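Local coordinates for protein alanine racemase (Corynebacterium glutamicum, PDB 2DY3) that belongs to the alanine racemase family, carrying pyridoxal-5'-phosphate in a TIM-barrel-type N-terminal domain that is joined to a separate C-terminal domain, at residues E76-I81 against R118-I123; N95-V100 against E151-F156. All coordinates share one frame; numbering follows the deposited sequence.

Contact 1: E76-I81 against R118-I123; sequences EVLCWI and RVSIKI. With PLP (pyridoxal-5'-phosphate), chain F.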
ATOM      1  N   GLU B  76     -12.353 -22.135  13.820  1.00 20.76           N
ATOM      2  CA  GLU B  76     -11.239 -21.897  14.725  1.00 20.53           C
ATOM      3  C   GLU B  76     -10.369 -20.798  14.088  1.00 19.36           C
ATOM      4  O   GLU B  76     -10.109 -20.833  12.883  1.00 17.35           O
ATOM      5  CB  GLU B  76     -10.443 -23.193  14.856  1.00 21.16           C
ATOM      6  CG  GLU B  76      -9.231 -23.148  15.751  1.00 24.62           C
ATOM      7  CD  GLU B  76      -8.493 -24.475  15.755  1.00 27.06           C
ATOM      8  OE1 GLU B  76      -9.162 -25.521  15.900  1.00 28.57           O
ATOM      9  OE2 GLU B  76      -7.248 -24.479  15.620  1.00 27.42           O
ATOM     10  N   VAL B  77      -9.936 -19.827  14.887  1.00 17.49           N
ATOM     11  CA  VAL B  77      -9.101 -18.733  14.393  1.00 14.46           C
ATOM     12  C   VAL B  77      -7.843 -18.572  15.252  1.00 14.94           C
ATOM     13  O   VAL B  77      -7.929 -18.499  16.475  1.00 15.89           O
ATOM     14  CB  VAL B  77      -9.874 -17.385  14.387  1.00 14.05           C
ATOM     15  CG1 VAL B  77      -8.922 -16.231  14.018  1.00 14.02           C
ATOM     16  CG2 VAL B  77     -11.025 -17.442  13.379  1.00 11.19           C
ATOM     17  N   LEU B  78      -6.681 -18.518  14.604  1.00 13.77           N
ATOM     18  CA  LEU B  78      -5.402 -18.364  15.302  1.00 13.45           C
ATOM     19  C   LEU B  78      -4.729 -17.037  14.948  1.00 14.38           C
ATOM     20  O   LEU B  78      -4.674 -16.641  13.787  1.00 16.51           O
ATOM     21  CB  LEU B  78      -4.462 -19.519  14.954  1.00 12.10           C
ATOM     22  CG  LEU B  78      -3.050 -19.489  15.558  1.00 15.39           C
ATOM     23  CD1 LEU B  78      -3.094 -19.504  17.086  1.00 16.11           C
ATOM     24  CD2 LEU B  78      -2.279 -20.691  15.046  1.00 12.82           C
ATOM     25  N   CYS B  79      -4.212 -16.362  15.968  1.00 15.87           N
ATOM     26  CA  CYS B  79      -3.541 -15.073  15.821  1.00 17.42           C
ATOM     27  C   CYS B  79      -2.130 -15.209  16.422  1.00 15.46           C
ATOM     28  O   CYS B  79      -1.971 -15.706  17.534  1.00 15.27           O
ATOM     29  CB  CYS B  79      -4.401 -14.019  16.549  1.00 18.71           C
ATOM     30  SG  CYS B  79      -3.593 -12.603  17.256  1.00 28.15           S
ATOM     31  N   TRP B  80      -1.100 -14.784  15.698  1.00 15.71           N
ATOM     32  CA  TRP B  80       0.250 -14.939  16.237  1.00 16.65           C
ATOM     33  C   TRP B  80       1.125 -13.700  16.437  1.00 16.88           C
ATOM     34  O   TRP B  80       2.285 -13.828  16.828  1.00 18.20           O
ATOM     35  CB  TRP B  80       1.019 -15.995  15.423  1.00 15.69           C
ATOM     36  CG  TRP B  80       0.964 -15.794  13.946  1.00 16.81           C
ATOM     37  CD1 TRP B  80       1.667 -14.884  13.214  1.00 17.78           C
ATOM     38  CD2 TRP B  80       0.119 -16.489  13.021  1.00 19.48           C
ATOM     39  NE1 TRP B  80       1.308 -14.966  11.889  1.00 20.00           N
ATOM     40  CE2 TRP B  80       0.358 -15.943  11.746  1.00 19.16           C
ATOM     41  CE3 TRP B  80      -0.820 -17.519  13.151  1.00 19.39           C
ATOM     42  CZ2 TRP B  80      -0.307 -16.388  10.607  1.00 20.13           C
ATOM     43  CZ3 TRP B  80      -1.481 -17.960  12.018  1.00 21.04           C
ATOM     44  CH2 TRP B  80      -1.223 -17.395  10.763  1.00 20.47           C
ATOM     45  N   ILE B  81       0.590 -12.511  16.183  1.00 15.24           N
ATOM     46  CA  ILE B  81       1.369 -11.291  16.391  1.00 14.47           C
ATOM     47  C   ILE B  81       0.583 -10.307  17.248  1.00 14.93           C
ATOM     48  O   ILE B  81      -0.287  -9.587  16.760  1.00 15.21           O
ATOM     49  CB  ILE B  81       1.759 -10.600  15.057  1.00 13.00           C
ATOM     50  CG1 ILE B  81       2.668 -11.516  14.236  1.00 15.29           C
ATOM     51  CG2 ILE B  81       2.510  -9.317  15.342  1.00 10.87           C
ATOM     52  CD1 ILE B  81       3.142 -10.903  12.925  1.00 16.70           C
ATOM     53  N   ARG B 118      -7.946 -20.608  24.861  1.00 19.20           N
ATOM     54  CA  ARG B 118      -7.293 -21.479  23.885  1.00 18.20           C
ATOM     55  C   ARG B 118      -5.999 -20.826  23.398  1.00 17.34           C
ATOM     56  O   ARG B 118      -6.005 -19.690  22.914  1.00 16.98           O
ATOM     57  CB  ARG B 118      -8.217 -21.742  22.683  1.00 17.29           C
ATOM     58  CG  ARG B 118      -9.283 -22.828  22.919  1.00 18.88           C
ATOM     59  CD  ARG B 118     -10.350 -22.836  21.824  1.00 15.58           C
ATOM     60  NE  ARG B 118      -9.792 -23.099  20.496  1.00 18.69           N
ATOM     61  CZ  ARG B 118      -9.450 -24.302  20.045  1.00 18.69           C
ATOM     62  NH1 ARG B 118      -9.612 -25.376  20.809  1.00 22.27           N
ATOM     63  NH2 ARG B 118      -8.933 -24.430  18.832  1.00 19.55           N
ATOM     64  N   VAL B 119      -4.892 -21.544  23.537  1.00 14.83           N
ATOM     65  CA  VAL B 119      -3.604 -21.035  23.100  1.00 16.83           C
ATOM     66  C   VAL B 119      -2.848 -22.069  22.268  1.00 16.89           C
ATOM     67  O   VAL B 119      -3.100 -23.275  22.356  1.00 17.59           O
ATOM     68  CB  VAL B 119      -2.698 -20.636  24.302  1.00 17.27           C
ATOM     69  CG1 VAL B 119      -3.376 -19.587  25.157  1.00 18.84           C
ATOM     70  CG2 VAL B 119      -2.363 -21.863  25.128  1.00 19.67           C
ATOM     71  N   SER B 120      -1.928 -21.581  21.449  1.00 15.16           N
ATOM     72  CA  SER B 120      -1.095 -22.447  20.630  1.00 15.66           C
ATOM     73  C   SER B 120       0.319 -21.940  20.857  1.00 16.01           C
ATOM     74  O   SER B 120       0.584 -20.747  20.710  1.00 18.25           O
ATOM     75  CB  SER B 120      -1.485 -22.336  19.157  1.00 16.04           C
ATOM     76  OG  SER B 120      -0.641 -23.149  18.361  1.00 28.51           O
ATOM     77  N   ILE B 121       1.226 -22.827  21.238  1.00 15.36           N
ATOM     78  CA  ILE B 121       2.590 -22.401  21.503  1.00 16.55           C
ATOM     79  C   ILE B 121       3.410 -22.242  20.233  1.00 16.49           C
ATOM     80  O   ILE B 121       3.607 -23.202  19.491  1.00 14.52           O
ATOM     81  CB  ILE B 121       3.335 -23.394  22.426  1.00 17.87           C
ATOM     82  CG1 ILE B 121       2.482 -23.729  23.653  1.00 15.42           C
ATOM     83  CG2 ILE B 121       4.637 -22.772  22.892  1.00 20.51           C
ATOM     84  CD1 ILE B 121       3.086 -24.816  24.529  1.00 17.23           C
ATOM     85  N   LYS B 122       3.869 -21.019  19.979  1.00 15.26           N
ATOM     86  CA  LYS B 122       4.700 -20.763  18.814  1.00 15.40           C
ATOM     87  C   LYS B 122       6.114 -21.145  19.232  1.00 14.65           C
ATOM     88  O   LYS B 122       6.653 -20.606  20.203  1.00 14.24           O
ATOM     89  CB  LYS B 122       4.656 -19.288  18.412  1.00 15.70           C
ATOM     90  CG  LYS B 122       5.608 -18.957  17.270  1.00 19.96           C
ATOM     91  CD  LYS B 122       5.406 -17.535  16.760  1.00 21.84           C
ATOM     92  CE  LYS B 122       6.509 -17.143  15.789  1.00 24.85           C
ATOM     93  NZ  LYS B 122       6.530 -18.014  14.601  1.00 20.30           N
ATOM     94  N   ILE B 123       6.703 -22.081  18.504  1.00 13.39           N
ATOM     95  CA  ILE B 123       8.041 -22.556  18.820  1.00 16.30           C
ATOM     96  C   ILE B 123       9.142 -21.971  17.945  1.00 16.60           C
ATOM     97  O   ILE B 123       9.055 -22.002  16.721  1.00 16.21           O
ATOM     98  CB  ILE B 123       8.126 -24.093  18.696  1.00 15.32           C
ATOM     99  CG1 ILE B 123       7.203 -24.756  19.721  1.00 16.35           C
ATOM    100  CG2 ILE B 123       9.580 -24.549  18.881  1.00 15.66           C
ATOM    101  CD1 ILE B 123       7.558 -24.434  21.169  1.00 15.20           C
TER
HETATM  102  N1  PLP F 401       2.027 -19.399   8.833  1.00 28.09           N
HETATM  103  C2  PLP F 401       2.517 -18.206   9.373  1.00 28.04           C
HETATM  104  C2A PLP F 401       2.949 -18.170  10.830  1.00 28.10           C
HETATM  105  C3  PLP F 401       2.606 -17.065   8.541  1.00 28.17           C
HETATM  106  O3  PLP F 401       3.094 -15.879   9.051  1.00 30.92           O
HETATM  107  C4  PLP F 401       2.187 -17.149   7.177  1.00 26.28           C
HETATM  108  C4A PLP F 401       2.295 -15.943   6.208  1.00 27.00           C
HETATM  109  C5  PLP F 401       1.704 -18.406   6.670  1.00 26.57           C
HETATM  110  C6  PLP F 401       1.629 -19.504   7.510  1.00 27.20           C
HETATM  111  C5A PLP F 401       1.272 -18.593   5.247  1.00 25.76           C
HETATM  112  O4P PLP F 401       2.384 -18.894   4.414  1.00 24.04           O
HETATM  113  P   PLP F 401       2.334 -19.161   2.815  1.00 22.25           P
HETATM  114  O1P PLP F 401       1.677 -18.030   2.170  1.00 19.09           O
HETATM  115  O2P PLP F 401       3.756 -19.265   2.487  1.00 22.17           O
HETATM  116  O3P PLP F 401       1.563 -20.419   2.702  1.00 20.59           O
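Glu-76 and Arg-118 meet because one side chain is extended and the other bent. With CG of Glu-76 opposite the backbone N (chi1 180°) and the chain extended beyond it, the carboxylate is carried across to Arg-118, whose chain bends at chi3 (60°) and brings NH2 to it. OE1 of Glu-76 lies 3.1 Å from NH2 of Arg-118 in a salt bridge, while OE2 of the same glutamate is 3.6 Å from that nitrogen. The two side chains meet at about a right angle, their flat groups turned 61° apart: NH2 lies over the flat side of the carboxylate while the glutamate meets the guanidinium at its edge, an electrostatic pairing and not an in-plane, two-pronged one. NH2 also forms a salt bridge to Asp-97, Arg-118's strongest polar partner, on the strand between these two; a long, flexible side chain whose terminal NH2 can face two carboxylates suits this place.

Further along, the parallel strands pass with 8.0 Å between CA of Leu-78 and CA of Ser-120. Leu-78 bridges the interval with CD1, 3.9 Å from CB of Ser-120: the serine is small enough to receive a branched methyl. CG of Leu-78 also lies in the plane of the Trp-80 indole, at its edge.

Trp-80 leads its ring away from 118-123 and to pyridoxal-5'-phosphate. The pyridoxal-5'-phosphate methyl C2A sits over one indole face, offset toward the rim and 3.5 Å from CE2 of Trp-80, and CZ2 of Trp-80 is 3.6 Å from pyridoxal-5'-phosphate C3. The chemistry thus changes along the barrel: charge pairing at the partly exposed start of the strands, apolar packing in the middle, and a broad aromatic surface against pyridoxal-5'-phosphate. Two carboxylates beside Arg-118 would be expected to favour its positive charge.

Contact 2: N95-V100 against E151-F156; sequences NIDLAV and EVTGMF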
ATOM      1  N   ASN B  95     -13.456 -15.789  21.270  1.00 22.57           N
ATOM      2  CA  ASN B  95     -13.041 -17.148  20.932  1.00 22.87           C
ATOM      3  C   ASN B  95     -11.921 -17.175  19.898  1.00 21.14           C
ATOM      4  O   ASN B  95     -11.945 -17.960  18.952  1.00 22.34           O
ATOM      5  CB  ASN B  95     -14.241 -17.965  20.435  1.00 23.48           C
ATOM      6  CG  ASN B  95     -13.885 -19.419  20.160  1.00 27.82           C
ATOM      7  OD1 ASN B  95     -13.191 -20.065  20.954  1.00 28.51           O
ATOM      8  ND2 ASN B  95     -14.367 -19.943  19.037  1.00 28.86           N
ATOM      9  N   ILE B  96     -10.941 -16.303  20.084  1.00 19.50           N
ATOM     10  CA  ILE B  96      -9.794 -16.248  19.190  1.00 18.03           C
ATOM     11  C   ILE B  96      -8.614 -16.917  19.891  1.00 17.00           C
ATOM     12  O   ILE B  96      -8.281 -16.572  21.025  1.00 14.12           O
ATOM     13  CB  ILE B  96      -9.417 -14.781  18.850  1.00 18.85           C
ATOM     14  CG1 ILE B  96     -10.523 -14.150  18.004  1.00 16.68           C
ATOM     15  CG2 ILE B  96      -8.076 -14.743  18.113  1.00 16.67           C
ATOM     16  CD1 ILE B  96     -10.390 -12.650  17.822  1.00 18.22           C
ATOM     17  N   ASP B  97      -8.007 -17.900  19.234  1.00 16.54           N
ATOM     18  CA  ASP B  97      -6.855 -18.580  19.809  1.00 15.43           C
ATOM     19  C   ASP B  97      -5.652 -17.645  19.725  1.00 14.36           C
ATOM     20  O   ASP B  97      -5.457 -16.962  18.721  1.00 13.32           O
ATOM     21  CB  ASP B  97      -6.539 -19.872  19.044  1.00 17.36           C
ATOM     22  CG  ASP B  97      -7.607 -20.937  19.210  1.00 17.32           C
ATOM     23  OD1 ASP B  97      -7.306 -22.109  18.929  1.00 18.06           O
ATOM     24  OD2 ASP B  97      -8.742 -20.609  19.612  1.00 18.22           O
ATOM     25  N   LEU B  98      -4.849 -17.616  20.783  1.00 14.01           N
ATOM     26  CA  LEU B  98      -3.668 -16.769  20.817  1.00 13.04           C
ATOM     27  C   LEU B  98      -2.416 -17.618  20.885  1.00 13.23           C
ATOM     28  O   LEU B  98      -2.358 -18.596  21.633  1.00 14.39           O
ATOM     29  CB  LEU B  98      -3.700 -15.847  22.040  1.00 11.13           C
ATOM     30  CG  LEU B  98      -4.797 -14.791  22.116  1.00 13.33           C
ATOM     31  CD1 LEU B  98      -4.711 -14.068  23.452  1.00 11.56           C
ATOM     32  CD2 LEU B  98      -4.652 -13.815  20.952  1.00  9.82           C
ATOM     33  N   ALA B  99      -1.413 -17.249  20.099  1.00 11.72           N
ATOM     34  CA  ALA B  99      -0.151 -17.975  20.112  1.00 13.25           C
ATOM     35  C   ALA B  99       0.706 -17.489  21.280  1.00 13.72           C
ATOM     36  O   ALA B  99       0.729 -16.295  21.588  1.00 15.12           O
ATOM     37  CB  ALA B  99       0.601 -17.746  18.802  1.00 11.37           C
ATOM     38  N   VAL B 100       1.395 -18.414  21.935  1.00 12.34           N
ATOM     39  CA  VAL B 100       2.299 -18.052  23.015  1.00 15.54           C
ATOM     40  C   VAL B 100       3.633 -17.877  22.288  1.00 15.76           C
ATOM     41  O   VAL B 100       4.233 -18.862  21.859  1.00 14.51           O
ATOM     42  CB  VAL B 100       2.433 -19.191  24.055  1.00 17.04           C
ATOM     43  CG1 VAL B 100       3.272 -18.718  25.239  1.00 17.16           C
ATOM     44  CG2 VAL B 100       1.051 -19.635  24.522  1.00 19.17           C
ATOM     45  N   GLU B 151      -6.105 -23.841  27.855  1.00 20.41           N
ATOM     46  CA  GLU B 151      -6.056 -25.095  27.118  1.00 21.37           C
ATOM     47  C   GLU B 151      -5.064 -24.975  25.965  1.00 19.78           C
ATOM     48  O   GLU B 151      -5.295 -24.235  25.009  1.00 18.60           O
ATOM     49  CB  GLU B 151      -7.422 -25.475  26.545  1.00 23.75           C
ATOM     50  CG  GLU B 151      -7.351 -26.797  25.776  1.00 30.20           C
ATOM     51  CD  GLU B 151      -8.523 -27.041  24.838  1.00 32.59           C
ATOM     52  OE1 GLU B 151      -8.481 -28.053  24.105  1.00 36.95           O
ATOM     53  OE2 GLU B 151      -9.480 -26.239  24.827  1.00 32.73           O
ATOM     54  N   VAL B 152      -3.952 -25.687  26.066  1.00 18.81           N
ATOM     55  CA  VAL B 152      -2.956 -25.662  25.016  1.00 19.42           C
ATOM     56  C   VAL B 152      -3.448 -26.621  23.941  1.00 20.68           C
ATOM     57  O   VAL B 152      -3.392 -27.835  24.111  1.00 21.74           O
ATOM     58  CB  VAL B 152      -1.583 -26.122  25.538  1.00 21.21           C
ATOM     59  CG1 VAL B 152      -0.586 -26.198  24.394  1.00 21.25           C
ATOM     60  CG2 VAL B 152      -1.091 -25.157  26.610  1.00 19.33           C
ATOM     61  N   THR B 153      -3.939 -26.069  22.839  1.00 19.52           N
ATOM     62  CA  THR B 153      -4.464 -26.878  21.748  1.00 20.81           C
ATOM     63  C   THR B 153      -3.375 -27.550  20.921  1.00 19.14           C
ATOM     64  O   THR B 153      -3.650 -28.491  20.170  1.00 16.86           O
ATOM     65  CB  THR B 153      -5.324 -26.036  20.800  1.00 22.31           C
ATOM     66  OG1 THR B 153      -5.919 -26.899  19.821  1.00 31.90           O
ATOM     67  CG2 THR B 153      -4.466 -24.983  20.094  1.00 16.49           C
ATOM     68  N   GLY B 154      -2.149 -27.055  21.060  1.00 17.27           N
ATOM     69  CA  GLY B 154      -1.024 -27.617  20.331  1.00 16.71           C
ATOM     70  C   GLY B 154       0.104 -26.610  20.186  1.00 17.62           C
ATOM     71  O   GLY B 154       0.129 -25.588  20.876  1.00 17.16           O
ATOM     72  N   MET B 155       1.052 -26.911  19.302  1.00 17.08           N
ATOM     73  CA  MET B 155       2.171 -26.013  19.035  1.00 16.58           C
ATOM     74  C   MET B 155       2.450 -25.988  17.537  1.00 16.70           C
ATOM     75  O   MET B 155       2.027 -26.872  16.786  1.00 16.47           O
ATOM     76  CB  MET B 155       3.435 -26.437  19.802  1.00 18.83           C
ATOM     77  CG  MET B 155       3.889 -27.871  19.587  1.00 17.81           C
ATOM     78  SD  MET B 155       5.541 -28.148  20.283  1.00 21.77           S
ATOM     79  CE  MET B 155       5.221 -27.987  22.018  1.00 19.92           C
ATOM     80  N   PHE B 156       3.152 -24.957  17.098  1.00 15.85           N
ATOM     81  CA  PHE B 156       3.458 -24.826  15.690  1.00 17.56           C
ATOM     82  C   PHE B 156       4.752 -24.055  15.535  1.00 18.23           C
ATOM     83  O   PHE B 156       5.189 -23.366  16.452  1.00 16.85           O
ATOM     84  CB  PHE B 156       2.332 -24.071  14.967  1.00 14.78           C
ATOM     85  CG  PHE B 156       2.229 -22.620  15.358  1.00 15.53           C
ATOM     86  CD1 PHE B 156       1.792 -22.254  16.620  1.00 16.67           C
ATOM     87  CD2 PHE B 156       2.584 -21.625  14.465  1.00 15.77           C
ATOM     88  CE1 PHE B 156       1.708 -20.917  16.981  1.00 17.97           C
ATOM     89  CE2 PHE B 156       2.505 -20.292  14.819  1.00 17.84           C
ATOM     90  CZ  PHE B 156       2.066 -19.936  16.080  1.00 17.16           C
TER
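Ala-99 and Phe-156 account for most of the surface buried here. The methyl CB of Ala-99 lies at the edge of the phenyl ring, in its plane, 3.8 Å from CZ of Phe-156 and equally close to CE1. Phe-156 reaches it because its CG stands between the backbone N and the carbonyl carbon (chi1 68°), which swings the ring out toward 95-100. Alanine suits the spot: one methyl meets the rim, and the bulk comes from the aromatic partner. The same ring meets that of His-195, the two planes about 15° apart.

Nearer the start of the strands, Asp-97 and Thr-153 point at each other but only graze: OD1 of Asp-97 is 4.2 Å from CG2 of Thr-153, a methyl that offers the carboxylate no bond. The carboxylate's strongest polar partner is Arg-118, on the strand lying between the two segments, consistent with an aspartate being tolerated in a buried place. The CA atoms of Asp-97 and Thr-153 are 8.9 Å apart, as expected of next-but-one strands. Inward side chains meeting across an intervening parallel strand are characteristic of a TIM-type barrel interior, here close to its pyridoxal-5'-phosphate site.

In the fold
Contacts 1 and 2 interlock: their four segments are consecutive neighbours in one parallel sheet, in the order 76-81, 97-100, 118-123, 151-156, and each contact reaches over a strand belonging to the other. Backbone pairing ties them together, with Val-77 O 2.8 Å from Asp-97 N and Ser-120 O 2.8 Å from Val-100 N, both probable hydrogen bonds. Contact 2 is buried and mainly apolar, a methyl against a ring, with a loose Asp-97/Thr-153 approach beside it. Contact 1 is partly buried and partly ionic; its arginine also serves the acid of contact 2. Toward pyridoxal-5'-phosphate both turn aromatic, though Trp-80 touches it directly, whereas the Phe-156 side chain stays about 5 Å from it.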